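Local coordinates for ferrichrome-binding protein (Bacillus subtilis subsp. subtilis, PDB 3G9Q) that binds iron(3+)-hydroxamate complexes and hands them to the membrane-bound permease of the FhuCBGD ABC transporter, serving ferrichrome and coprogen import, at residues G23-F28 against I33-A38; N41-P46 against G54-G59; N45-G50 against E259-F264; L102-Q107 against Y251-I256. All coordinates share one frame; numbering follows the deposited sequence.

Contact 1: G23-F28 against I33-A38; sequences GYYGYF and INVVGA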
loop_
_atom_site.group_PDB
_atom_site.type_symbol
_atom_site.label_atom_id
_atom_site.label_comp_id
_atom_site.label_asym_id
_atom_site.label_seq_id
_atom_site.Cartn_x
_atom_site.Cartn_y
_atom_site.Cartn_z
ATOM N N GLY A 23 7.826 1.550 4.894
ATOM C CA GLY A 23 6.745 0.606 4.677
ATOM C C GLY A 23 6.323 -0.306 5.818
ATOM O O GLY A 23 5.356 -1.063 5.662
ATOM N N TYR A 24 7.025 -0.254 6.951
ATOM C CA TYR A 24 6.681 -1.096 8.097
ATOM C C TYR A 24 6.146 -0.322 9.302
ATOM O O TYR A 24 5.600 -0.924 10.235
ATOM C CB TYR A 24 7.885 -1.956 8.527
ATOM C CG TYR A 24 8.327 -2.940 7.464
ATOM C CD1 TYR A 24 7.380 -3.571 6.642
ATOM C CD2 TYR A 24 9.672 -3.236 7.264
ATOM C CE1 TYR A 24 7.753 -4.464 5.644
ATOM C CE2 TYR A 24 10.059 -4.129 6.274
ATOM C CZ TYR A 24 9.097 -4.740 5.462
ATOM O OH TYR A 24 9.476 -5.608 4.462
ATOM N N TYR A 25 6.286 1.006 9.284
ATOM C CA TYR A 25 5.811 1.845 10.391
ATOM C C TYR A 25 4.407 1.460 10.861
ATOM O O TYR A 25 4.185 1.257 12.059
ATOM C CB TYR A 25 5.834 3.330 9.999
ATOM C CG TYR A 25 5.200 4.217 11.038
ATOM C CD1 TYR A 25 5.842 4.489 12.250
ATOM C CD2 TYR A 25 3.926 4.705 10.853
ATOM C CE1 TYR A 25 5.214 5.225 13.260
ATOM C CE2 TYR A 25 3.292 5.430 11.834
ATOM C CZ TYR A 25 3.930 5.693 13.042
ATOM O OH TYR A 25 3.257 6.430 14.005
ATOM N N GLY A 26 3.471 1.364 9.914
ATOM C CA GLY A 26 2.103 0.993 10.245
ATOM C C GLY A 26 1.940 -0.367 10.923
ATOM O O GLY A 26 0.945 -0.598 11.612
ATOM N N TYR A 27 2.903 -1.270 10.721
ATOM C CA TYR A 27 2.863 -2.607 11.331
ATOM C C TYR A 27 3.064 -2.546 12.841
ATOM O O TYR A 27 2.329 -3.168 13.607
ATOM C CB TYR A 27 3.947 -3.536 10.745
ATOM C CG TYR A 27 3.659 -4.046 9.355
ATOM C CD1 TYR A 27 3.991 -3.290 8.244
ATOM C CD2 TYR A 27 3.016 -5.259 9.154
ATOM C CE1 TYR A 27 3.690 -3.718 6.973
ATOM C CE2 TYR A 27 2.705 -5.699 7.879
ATOM C CZ TYR A 27 3.044 -4.925 6.792
ATOM O OH TYR A 27 2.741 -5.336 5.505
ATOM N N PHE A 28 4.079 -1.797 13.255
ATOM C CA PHE A 28 4.416 -1.654 14.658
ATOM C C PHE A 28 3.348 -0.800 15.335
ATOM O O PHE A 28 3.030 -1.007 16.505
ATOM C CB PHE A 28 5.817 -1.034 14.783
ATOM C CG PHE A 28 6.944 -2.007 14.484
ATOM C CD1 PHE A 28 7.632 -2.631 15.510
ATOM C CD2 PHE A 28 7.275 -2.339 13.175
ATOM C CE1 PHE A 28 8.626 -3.575 15.236
ATOM C CE2 PHE A 28 8.265 -3.283 12.899
ATOM C CZ PHE A 28 8.936 -3.897 13.929
ATOM N N ILE A 33 3.687 -1.175 19.414
ATOM C CA ILE A 33 5.078 -0.916 19.765
ATOM C C ILE A 33 5.391 0.561 19.580
ATOM O O ILE A 33 5.228 1.127 18.500
ATOM C CB ILE A 33 6.061 -1.752 18.906
ATOM C CG1 ILE A 33 6.112 -3.190 19.424
ATOM C CG2 ILE A 33 7.459 -1.137 18.950
ATOM C CD1 ILE A 33 4.883 -4.033 19.097
ATOM N N ASN A 34 5.847 1.185 20.648
ATOM C CA ASN A 34 6.160 2.586 20.585
ATOM C C ASN A 34 7.334 2.847 19.629
ATOM O O ASN A 34 8.437 2.306 19.799
ATOM C CB ASN A 34 6.450 3.084 22.000
ATOM C CG ASN A 34 6.893 4.515 22.029
ATOM O OD1 ASN A 34 6.260 5.391 21.431
ATOM N ND2 ASN A 34 7.987 4.774 22.732
ATOM N N VAL A 35 7.073 3.657 18.607
ATOM C CA VAL A 35 8.091 3.992 17.626
ATOM C C VAL A 35 8.562 5.409 17.855
ATOM O O VAL A 35 7.765 6.349 17.939
ATOM C CB VAL A 35 7.571 3.822 16.183
ATOM C CG1 VAL A 35 8.657 4.214 15.178
ATOM C CG2 VAL A 35 7.152 2.379 15.973
ATOM N N VAL A 36 9.874 5.552 17.947
ATOM C CA VAL A 36 10.461 6.841 18.240
ATOM C C VAL A 36 11.041 7.569 17.039
ATOM O O VAL A 36 11.342 8.756 17.121
ATOM C CB VAL A 36 11.504 6.667 19.364
ATOM C CG1 VAL A 36 10.845 5.958 20.547
ATOM C CG2 VAL A 36 12.691 5.853 18.868
ATOM N N GLY A 37 11.158 6.862 15.918
ATOM C CA GLY A 37 11.672 7.464 14.700
ATOM C C GLY A 37 11.172 6.763 13.442
ATOM O O GLY A 37 10.981 5.541 13.424
ATOM N N ALA A 38 10.957 7.539 12.386
ATOM C CA ALA A 38 10.491 7.005 11.114
ATOM C C ALA A 38 10.978 7.910 9.983
ATOM O O ALA A 38 11.239 9.092 10.203
ATOM C CB ALA A 38 8.971 6.928 11.101
#
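The ring of Tyr25 packs against Val35 and Ala38 through CD1 and CE1: Tyr25 CE1 is 4.0 Å from Val35 CB, and Tyr25 CD1 is 4.1 Å from Ala38 CB. It approaches both obliquely, sent across from the start of helix 25-31 by a first torsion that sets CG anti to the backbone N (chi1 173°). One turn on, Phe28 presents its edge, Ile33 CG2 lying near the ring plane 3.8 Å from Phe28 CD1. Its CB also packs on Val35, whose two methyls are thus shared out, CG1 to Tyr25 and CG2 to Phe28. The backbones add one weak hydrogen bond, Ile33 N to Phe28 O, bent to 127°. This is the helix-to-second-strand packing of a beta-alpha-beta crossover, in which strand 17-19, helix 25-31 and strand 35-37 follow one another and the two strands pair in parallel. Beyond the contact, Tyr25 OH forms a weak hydrogen bond with Glu56. With a serine in place of Tyr25, Val35 CG1 and Ala38 CB would probably lose their cover and Glu56 its phenolic partner. Because carbon meets carbon almost throughout, this buried layer depends on complementary shape far more than on polar bonding.

Contact 2: N41-P46 against G54-G59; sequences NVFKNP and GVENIG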
loop_
_atom_site.group_PDB
_atom_site.type_symbol
_atom_site.label_atom_id
_atom_site.label_comp_id
_atom_site.label_asym_id
_atom_site.label_seq_id
_atom_site.Cartn_x
_atom_site.Cartn_y
_atom_site.Cartn_z
ATOM N N ASN A 41 8.653 9.545 4.320
ATOM C CA ASN A 41 7.411 9.055 3.736
ATOM C C ASN A 41 6.284 9.016 4.753
ATOM O O ASN A 41 5.178 9.472 4.484
ATOM C CB ASN A 41 7.642 7.666 3.166
ATOM C CG ASN A 41 8.737 7.659 2.144
ATOM O OD1 ASN A 41 8.627 8.340 1.124
ATOM N ND2 ASN A 41 9.816 6.911 2.409
ATOM N N VAL A 42 6.591 8.482 5.925
ATOM C CA VAL A 42 5.623 8.349 6.998
ATOM C C VAL A 42 4.867 9.648 7.291
ATOM O O VAL A 42 3.638 9.660 7.409
ATOM C CB VAL A 42 6.337 7.826 8.259
ATOM C CG1 VAL A 42 5.371 7.688 9.417
ATOM C CG2 VAL A 42 6.989 6.490 7.935
ATOM N N PHE A 43 5.601 10.747 7.381
ATOM C CA PHE A 43 4.996 12.042 7.662
ATOM C C PHE A 43 4.368 12.659 6.420
ATOM O O PHE A 43 4.115 13.861 6.379
ATOM C CB PHE A 43 6.046 12.989 8.243
ATOM C CG PHE A 43 6.708 12.454 9.466
ATOM C CD1 PHE A 43 7.631 11.418 9.374
ATOM C CD2 PHE A 43 6.361 12.934 10.720
ATOM C CE1 PHE A 43 8.192 10.870 10.511
ATOM C CE2 PHE A 43 6.917 12.392 11.865
ATOM C CZ PHE A 43 7.833 11.358 11.764
ATOM N N LYS A 44 4.125 11.841 5.401
ATOM C CA LYS A 44 3.498 12.336 4.183
ATOM C C LYS A 44 2.295 11.492 3.801
ATOM O O LYS A 44 1.395 11.960 3.101
ATOM C CB LYS A 44 4.494 12.360 3.022
ATOM C CG LYS A 44 5.462 13.528 3.047
ATOM C CD LYS A 44 6.172 13.642 1.706
ATOM C CE LYS A 44 7.162 14.795 1.704
ATOM N NZ LYS A 44 8.181 14.631 2.792
ATOM N N ASN A 45 2.286 10.249 4.276
ATOM C CA ASN A 45 1.195 9.320 3.991
ATOM C C ASN A 45 -0.102 9.832 4.621
ATOM O O ASN A 45 -0.162 10.079 5.812
ATOM C CB ASN A 45 1.544 7.944 4.538
ATOM C CG ASN A 45 0.533 6.897 4.153
ATOM O OD1 ASN A 45 -0.393 7.154 3.380
ATOM N ND2 ASN A 45 0.705 5.697 4.687
ATOM N N PRO A 46 -1.159 10.006 3.821
ATOM C CA PRO A 46 -2.416 10.501 4.374
ATOM C C PRO A 46 -3.028 9.580 5.410
ATOM O O PRO A 46 -3.847 10.009 6.222
ATOM C CB PRO A 46 -3.298 10.648 3.142
ATOM C CG PRO A 46 -2.791 9.556 2.246
ATOM C CD PRO A 46 -1.300 9.728 2.385
ATOM N N GLY A 54 2.285 11.711 16.568
ATOM C CA GLY A 54 2.657 12.231 17.874
ATOM C C GLY A 54 4.047 12.021 18.443
ATOM O O GLY A 54 4.766 12.984 18.722
ATOM N N VAL A 55 4.445 10.769 18.610
ATOM C CA VAL A 55 5.737 10.485 19.211
ATOM C C VAL A 55 6.902 10.009 18.332
ATOM O O VAL A 55 7.559 9.022 18.676
ATOM C CB VAL A 55 5.551 9.472 20.378
ATOM C CG1 VAL A 55 4.631 10.074 21.445
ATOM C CG2 VAL A 55 4.950 8.165 19.852
ATOM N N GLU A 56 7.176 10.678 17.214
ATOM C CA GLU A 56 8.313 10.259 16.391
ATOM C C GLU A 56 9.112 11.336 15.686
ATOM O O GLU A 56 8.628 12.432 15.422
ATOM C CB GLU A 56 7.918 9.206 15.348
ATOM C CG GLU A 56 6.531 9.316 14.784
ATOM C CD GLU A 56 5.565 8.430 15.527
ATOM O OE1 GLU A 56 5.863 7.220 15.654
ATOM O OE2 GLU A 56 4.513 8.933 15.982
ATOM N N ASN A 57 10.361 10.991 15.397
ATOM C CA ASN A 57 11.292 11.866 14.705
ATOM C C ASN A 57 11.291 11.406 13.237
ATOM O O ASN A 57 10.920 10.268 12.949
ATOM C CB ASN A 57 12.697 11.710 15.322
ATOM C CG ASN A 57 13.336 13.050 15.704
ATOM O OD1 ASN A 57 13.633 13.301 16.880
ATOM N ND2 ASN A 57 13.553 13.911 14.709
ATOM N N ILE A 58 11.701 12.287 12.325
ATOM C CA ILE A 58 11.747 11.968 10.901
ATOM C C ILE A 58 13.131 11.439 10.477
ATOM O O ILE A 58 13.802 10.747 11.249
ATOM C CB ILE A 58 11.372 13.211 10.037
ATOM C CG1 ILE A 58 10.271 14.034 10.723
ATOM C CG2 ILE A 58 10.858 12.765 8.674
ATOM C CD1 ILE A 58 10.769 14.973 11.808
ATOM N N GLY A 59 13.550 11.762 9.254
ATOM C CA GLY A 59 14.837 11.303 8.744
ATOM C C GLY A 59 14.648 10.807 7.318
ATOM O O GLY A 59 13.547 10.936 6.781
#
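Phe43 lies flat beneath Ile58 where two parts of the long loop between strand 35-37 and helix 64-68, in the amino-terminal lobe of this binding-protein fold, fold back on each other. The aromatic ring offers one face to the isoleucine: Ile58 CG1 stands 3.7 Å from the centroid of the Phe43 ring and 8° off the normal, a CH-pi contact almost exactly over the centre. The other branch, Ile58 CG2, sits at the rim, 3.6 Å from Phe43 CD1. Both branches are brought into use by the torsion about CA-CB, which places CG1 anti to the carbonyl carbon and CG2 anti to the backbone N (chi1 -37°). At the far end of the ring, the Glu56 chain bends at chi2, and its CG comes obliquely to Phe43 CZ at 3.9 Å. No hydrogen bond joins the two segments directly. Asn57 instead pairs through its backbone with Val36 and Ala38, tying the 54-59 segment to strand 35-37 and the residue after it. Between Glu56 and Ile58, the carbonyl of Asn57 also comes up obliquely, its O lying 3.5 Å from Phe43 CZ.

Contact 3: N45-G50 against E259-F264; sequences NPYYKG and EGQLEF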
loop_
_atom_site.group_PDB
_atom_site.type_symbol
_atom_site.label_atom_id
_atom_site.label_comp_id
_atom_site.label_asym_id
_atom_site.label_seq_id
_atom_site.Cartn_x
_atom_site.Cartn_y
_atom_site.Cartn_z
ATOM N N ASN A 45 2.286 10.249 4.276
ATOM C CA ASN A 45 1.195 9.320 3.991
ATOM C C ASN A 45 -0.102 9.832 4.621
ATOM O O ASN A 45 -0.162 10.079 5.812
ATOM C CB ASN A 45 1.544 7.944 4.538
ATOM C CG ASN A 45 0.533 6.897 4.153
ATOM O OD1 ASN A 45 -0.393 7.154 3.380
ATOM N ND2 ASN A 45 0.705 5.697 4.687
ATOM N N PRO A 46 -1.159 10.006 3.821
ATOM C CA PRO A 46 -2.416 10.501 4.374
ATOM C C PRO A 46 -3.028 9.580 5.410
ATOM O O PRO A 46 -3.847 10.009 6.222
ATOM C CB PRO A 46 -3.298 10.648 3.142
ATOM C CG PRO A 46 -2.791 9.556 2.246
ATOM C CD PRO A 46 -1.300 9.728 2.385
ATOM N N TYR A 47 -2.642 8.314 5.406
ATOM C CA TYR A 47 -3.221 7.414 6.387
ATOM C C TYR A 47 -2.446 7.461 7.712
ATOM O O TYR A 47 -2.886 6.919 8.732
ATOM C CB TYR A 47 -3.302 5.988 5.811
ATOM C CG TYR A 47 -4.162 5.886 4.566
ATOM C CD1 TYR A 47 -3.705 5.210 3.431
ATOM C CD2 TYR A 47 -5.420 6.506 4.502
ATOM C CE1 TYR A 47 -4.466 5.152 2.265
ATOM C CE2 TYR A 47 -6.193 6.456 3.336
ATOM C CZ TYR A 47 -5.702 5.778 2.218
ATOM O OH TYR A 47 -6.432 5.743 1.043
ATOM N N TYR A 48 -1.302 8.141 7.692
ATOM C CA TYR A 48 -0.459 8.281 8.883
ATOM C C TYR A 48 -0.641 9.661 9.524
ATOM O O TYR A 48 -1.453 9.828 10.437
ATOM C CB TYR A 48 1.026 8.095 8.526
ATOM C CG TYR A 48 1.479 6.685 8.170
ATOM C CD1 TYR A 48 2.715 6.483 7.547
ATOM C CD2 TYR A 48 0.707 5.557 8.478
ATOM C CE1 TYR A 48 3.180 5.213 7.238
ATOM C CE2 TYR A 48 1.173 4.262 8.165
ATOM C CZ TYR A 48 2.416 4.107 7.547
ATOM O OH TYR A 48 2.926 2.863 7.258
ATOM N N LYS A 49 0.122 10.643 9.038
ATOM C CA LYS A 49 0.058 12.014 9.556
ATOM C C LYS A 49 -1.396 12.383 9.821
ATOM O O LYS A 49 -1.696 13.229 10.669
ATOM C CB LYS A 49 0.697 13.000 8.557
ATOM C CG LYS A 49 -0.017 13.131 7.207
ATOM C CD LYS A 49 0.775 13.995 6.218
ATOM C CE LYS A 49 0.857 15.472 6.628
ATOM N NZ LYS A 49 1.608 15.726 7.894
ATOM N N GLY A 50 -2.287 11.718 9.087
ATOM C CA GLY A 50 -3.712 11.933 9.231
ATOM C C GLY A 50 -4.141 11.966 10.687
ATOM O O GLY A 50 -5.140 12.601 11.022
ATOM N N GLU A 259 -6.269 -0.483 5.486
ATOM C CA GLU A 259 -7.589 -0.089 5.960
ATOM C C GLU A 259 -8.040 1.182 5.253
ATOM O O GLU A 259 -9.169 1.256 4.769
ATOM C CB GLU A 259 -7.585 0.125 7.476
ATOM C CG GLU A 259 -7.901 -1.143 8.267
ATOM C CD GLU A 259 -8.039 -0.897 9.764
ATOM O OE1 GLU A 259 -7.005 -0.817 10.469
ATOM O OE2 GLU A 259 -9.189 -0.774 10.223
ATOM N N GLY A 260 -7.155 2.173 5.187
ATOM C CA GLY A 260 -7.485 3.421 4.519
ATOM C C GLY A 260 -7.773 3.244 3.035
ATOM O O GLY A 260 -8.674 3.888 2.479
ATOM N N GLN A 261 -7.000 2.372 2.390
ATOM C CA GLN A 261 -7.176 2.084 0.964
ATOM C C GLN A 261 -8.483 1.348 0.688
ATOM O O GLN A 261 -9.138 1.630 -0.306
ATOM C CB GLN A 261 -6.011 1.243 0.429
ATOM C CG GLN A 261 -4.650 1.875 0.596
ATOM C CD GLN A 261 -3.534 0.974 0.114
ATOM O OE1 GLN A 261 -2.367 1.368 0.106
ATOM N NE2 GLN A 261 -3.882 -0.244 -0.288
ATOM N N LEU A 262 -8.859 0.407 1.554
ATOM C CA LEU A 262 -10.095 -0.339 1.345
ATOM C C LEU A 262 -11.290 0.557 1.533
ATOM O O LEU A 262 -12.328 0.319 0.935
ATOM C CB LEU A 262 -10.212 -1.537 2.295
ATOM C CG LEU A 262 -11.508 -2.370 2.165
ATOM C CD1 LEU A 262 -11.724 -2.841 0.735
ATOM C CD2 LEU A 262 -11.435 -3.570 3.090
ATOM N N GLU A 263 -11.153 1.582 2.368
ATOM C CA GLU A 263 -12.258 2.512 2.595
ATOM C C GLU A 263 -12.438 3.331 1.311
ATOM O O GLU A 263 -13.549 3.478 0.796
ATOM C CB GLU A 263 -11.943 3.428 3.786
ATOM C CG GLU A 263 -13.118 4.274 4.298
ATOM C CD GLU A 263 -12.683 5.313 5.355
ATOM O OE1 GLU A 263 -12.065 4.916 6.380
ATOM O OE2 GLU A 263 -12.963 6.526 5.162
ATOM N N PHE A 264 -11.335 3.841 0.778
ATOM C CA PHE A 264 -11.406 4.624 -0.441
ATOM C C PHE A 264 -11.955 3.817 -1.621
ATOM O O PHE A 264 -12.744 4.340 -2.409
ATOM C CB PHE A 264 -10.033 5.181 -0.790
ATOM C CG PHE A 264 -9.962 5.769 -2.161
ATOM C CD1 PHE A 264 -10.619 6.943 -2.458
ATOM C CD2 PHE A 264 -9.255 5.130 -3.166
ATOM C CE1 PHE A 264 -10.571 7.475 -3.739
ATOM C CE2 PHE A 264 -9.205 5.656 -4.451
ATOM C CZ PHE A 264 -9.865 6.831 -4.733
#
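A tight turn brings the backbone of Tyr47 close to helix 255-270, with the CA atoms of Tyr47 and Gly260 only 6.1 Å apart. Asn45 to Tyr48 form a type I beta turn closed by a backbone hydrogen bond from Tyr48 N to Asn45 O. An Asx turn overlaps it: Asn45 OD1 accepts a weak but nearly straight bond from Tyr47 N (3.2 Å, 176°). From this turn the Tyr47 ring reaches the helix, its CG anti to the carbonyl carbon (chi1 -61°), and lays one face on Gly260. Gly260 CA makes a CH-pi contact 3.7 Å from the centroid of the Tyr47 ring, displaced toward CD2 and CE2. With the ring placed here, a CB on Gly260 would fall 2.3 Å from Tyr47 CD2, too close to fit. Beside the glycine, Gln261 crosses the tyrosine at about a right angle, and its CG packs 3.7 Å from Tyr47 CE1. A turn further along the helix, Phe264 brings CB up to Tyr47 OH at 4.1 Å, while its ring meets Phe212 of strand 210-215. The helix thus touches an amino-terminal-lobe loop with one part and the carboxy-terminal sheet with another. With an aromatic face set directly on helix backbone, the contact rests largely on the fit of a flat ring against the bare CA of a glycine.

Contact 4: L102-Q107 against Y251-I256; sequences LDNIEQ and YFTDPI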
loop_
_atom_site.group_PDB
_atom_site.type_symbol
_atom_site.label_atom_id
_atom_site.label_comp_id
_atom_site.label_asym_id
_atom_site.label_seq_id
_atom_site.Cartn_x
_atom_site.Cartn_y
_atom_site.Cartn_z
ATOM N N LEU A 102 8.197 -11.744 2.885
ATOM C CA LEU A 102 6.953 -12.245 3.464
ATOM C C LEU A 102 5.724 -11.758 2.703
ATOM O O LEU A 102 5.733 -10.678 2.111
ATOM C CB LEU A 102 6.829 -11.837 4.938
ATOM C CG LEU A 102 7.818 -12.428 5.948
ATOM C CD1 LEU A 102 7.861 -13.945 5.803
ATOM C CD2 LEU A 102 9.200 -11.834 5.714
ATOM N N ASP A 103 4.666 -12.565 2.732
ATOM C CA ASP A 103 3.422 -12.240 2.046
ATOM C C ASP A 103 2.986 -10.806 2.305
ATOM O O ASP A 103 3.211 -9.924 1.474
ATOM C CB ASP A 103 2.308 -13.201 2.481
ATOM C CG ASP A 103 0.944 -12.822 1.907
ATOM O OD1 ASP A 103 0.789 -12.814 0.669
ATOM O OD2 ASP A 103 0.020 -12.531 2.694
ATOM N N ASN A 104 2.375 -10.580 3.464
ATOM C CA ASN A 104 1.881 -9.258 3.832
ATOM C C ASN A 104 1.165 -9.356 5.172
ATOM O O ASN A 104 1.375 -8.540 6.066
ATOM C CB ASN A 104 0.921 -8.743 2.756
ATOM C CG ASN A 104 0.419 -7.352 3.051
ATOM O OD1 ASN A 104 1.096 -6.569 3.711
ATOM N ND2 ASN A 104 -0.765 -7.028 2.549
ATOM N N ILE A 105 0.305 -10.360 5.291
ATOM C CA ILE A 105 -0.408 -10.605 6.531
ATOM C C ILE A 105 0.551 -11.476 7.329
ATOM O O ILE A 105 0.428 -11.598 8.547
ATOM C CB ILE A 105 -1.730 -11.370 6.287
ATOM C CG1 ILE A 105 -2.789 -10.421 5.715
ATOM C CG2 ILE A 105 -2.223 -11.992 7.585
ATOM C CD1 ILE A 105 -4.005 -11.110 5.097
ATOM N N GLU A 106 1.511 -12.077 6.624
ATOM C CA GLU A 106 2.521 -12.928 7.251
ATOM C C GLU A 106 3.563 -12.015 7.889
ATOM O O GLU A 106 4.039 -12.278 8.996
ATOM C CB GLU A 106 3.189 -13.840 6.212
ATOM C CG GLU A 106 2.215 -14.637 5.317
ATOM C CD GLU A 106 1.318 -15.642 6.062
ATOM O OE1 GLU A 106 0.349 -16.136 5.430
ATOM O OE2 GLU A 106 1.581 -15.944 7.253
ATOM N N GLN A 107 3.896 -10.933 7.182
ATOM C CA GLN A 107 4.863 -9.933 7.639
ATOM C C GLN A 107 4.426 -9.327 8.970
ATOM O O GLN A 107 5.260 -8.865 9.749
ATOM C CB GLN A 107 4.997 -8.821 6.592
ATOM C CG GLN A 107 6.081 -7.786 6.867
ATOM C CD GLN A 107 7.459 -8.395 6.991
ATOM O OE1 GLN A 107 7.783 -9.014 7.995
ATOM N NE2 GLN A 107 8.277 -8.224 5.964
ATOM N N TYR A 251 1.104 3.777 -1.759
ATOM C CA TYR A 251 2.522 3.497 -1.765
ATOM C C TYR A 251 2.823 2.358 -0.797
ATOM O O TYR A 251 3.686 1.533 -1.068
ATOM C CB TYR A 251 3.261 4.753 -1.321
ATOM C CG TYR A 251 4.686 4.837 -1.787
ATOM C CD1 TYR A 251 5.678 4.011 -1.244
ATOM C CD2 TYR A 251 5.048 5.747 -2.783
ATOM C CE1 TYR A 251 7.000 4.094 -1.686
ATOM C CE2 TYR A 251 6.355 5.837 -3.232
ATOM C CZ TYR A 251 7.325 5.013 -2.683
ATOM O OH TYR A 251 8.610 5.126 -3.147
ATOM N N PHE A 252 2.113 2.312 0.330
ATOM C CA PHE A 252 2.339 1.261 1.325
ATOM C C PHE A 252 1.227 0.224 1.366
ATOM O O PHE A 252 0.150 0.436 0.817
ATOM C CB PHE A 252 2.482 1.851 2.734
ATOM C CG PHE A 252 3.301 3.109 2.793
ATOM C CD1 PHE A 252 2.697 4.347 2.623
ATOM C CD2 PHE A 252 4.681 3.058 3.013
ATOM C CE1 PHE A 252 3.451 5.515 2.671
ATOM C CE2 PHE A 252 5.444 4.225 3.062
ATOM C CZ PHE A 252 4.830 5.452 2.892
ATOM N N THR A 253 1.496 -0.889 2.043
ATOM C CA THR A 253 0.528 -1.969 2.185
ATOM C C THR A 253 0.533 -2.499 3.616
ATOM O O THR A 253 0.346 -3.690 3.844
ATOM C CB THR A 253 0.836 -3.166 1.230
ATOM O OG1 THR A 253 2.145 -3.691 1.513
ATOM C CG2 THR A 253 0.764 -2.731 -0.233
ATOM N N ASP A 254 0.763 -1.618 4.580
ATOM C CA ASP A 254 0.767 -2.014 5.985
ATOM C C ASP A 254 -0.698 -2.019 6.441
ATOM O O ASP A 254 -1.559 -1.464 5.763
ATOM C CB ASP A 254 1.577 -1.014 6.804
ATOM C CG ASP A 254 1.119 0.416 6.578
ATOM O OD1 ASP A 254 1.393 0.963 5.483
ATOM O OD2 ASP A 254 0.467 0.978 7.486
ATOM N N PRO A 255 -0.997 -2.629 7.602
ATOM C CA PRO A 255 -2.352 -2.734 8.173
ATOM C C PRO A 255 -3.175 -1.437 8.205
ATOM O O PRO A 255 -4.388 -1.445 7.946
ATOM C CB PRO A 255 -2.097 -3.285 9.572
ATOM C CG PRO A 255 -0.878 -4.137 9.376
ATOM C CD PRO A 255 -0.004 -3.256 8.494
ATOM N N ILE A 256 -2.527 -0.326 8.539
ATOM C CA ILE A 256 -3.223 0.957 8.579
ATOM C C ILE A 256 -3.540 1.478 7.176
ATOM O O ILE A 256 -4.644 1.956 6.924
ATOM C CB ILE A 256 -2.393 2.034 9.268
ATOM C CG1 ILE A 256 -2.034 1.581 10.675
ATOM C CG2 ILE A 256 -3.165 3.360 9.241
ATOM C CD1 ILE A 256 -0.967 2.423 11.367
#
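The loop that leads into helix 255-270 meets the turn ahead of helix 106-115, and the meeting is carried by Thr253 and Asn104 alone. It pairs the approaches to two helices rather than the helices themselves, and the CA atoms of the two residues stay 7.6 Å apart. Asn104 bridges that distance with its side chain, which runs anti to the backbone N (chi1 -178°) and presents its amide to the carbonyl of Thr253, with Asn104 CG 3.7 Å from Thr253 O. A first torsion of 59° sets Thr253 OG1 between its own backbone N and carbonyl carbon, which brings it to the fringe of the Asn104 amide. With a leucine in place of Asn104, the carbonyl of Thr253 would probably face a hydrocarbon branch and lose its polar neighbour from the 102-107 segment. Each approach is also ordered from within. Asp103 OD2 takes a weak bond from Ile105 N (3.4 Å, 173°), an Asx turn just beyond the contact on one side. On the other, Asp254 occupies the N-cap position of helix 255-270, its carboxylate capping a backbone N of the first turn and also bonding Ser257 OG. Asn104 and Thr253 both rest on Leu258 of that helix, Pro255 packs on Tyr27 and Thr30 of helix 25-31 and on Trp124, and Ile105 leans on Leu125 of helix 118-143.

In the fold
The four contacts show that chemistry follows the elements joined more than depth alone. Contact 1 is fully buried and almost wholly apolar, inside a beta-alpha-beta unit; contacts 2 and 4 lie at the surface, the former an aromatic-aliphatic pairing within one loop, the latter small and polar; contact 3 is partly buried and sets a ring on a helix backbone. Contacts 1 and 2 adjoin, strand 35-37 lying beside 54-59. Contacts 2 and 3 share Asn45 and Pro46. Contacts 3 and 4 both involve helix 255-270, one along its body and the other in the loop just ahead of it, and Tyr48 OH reaches from 45-50 to Gly26 of contact 1.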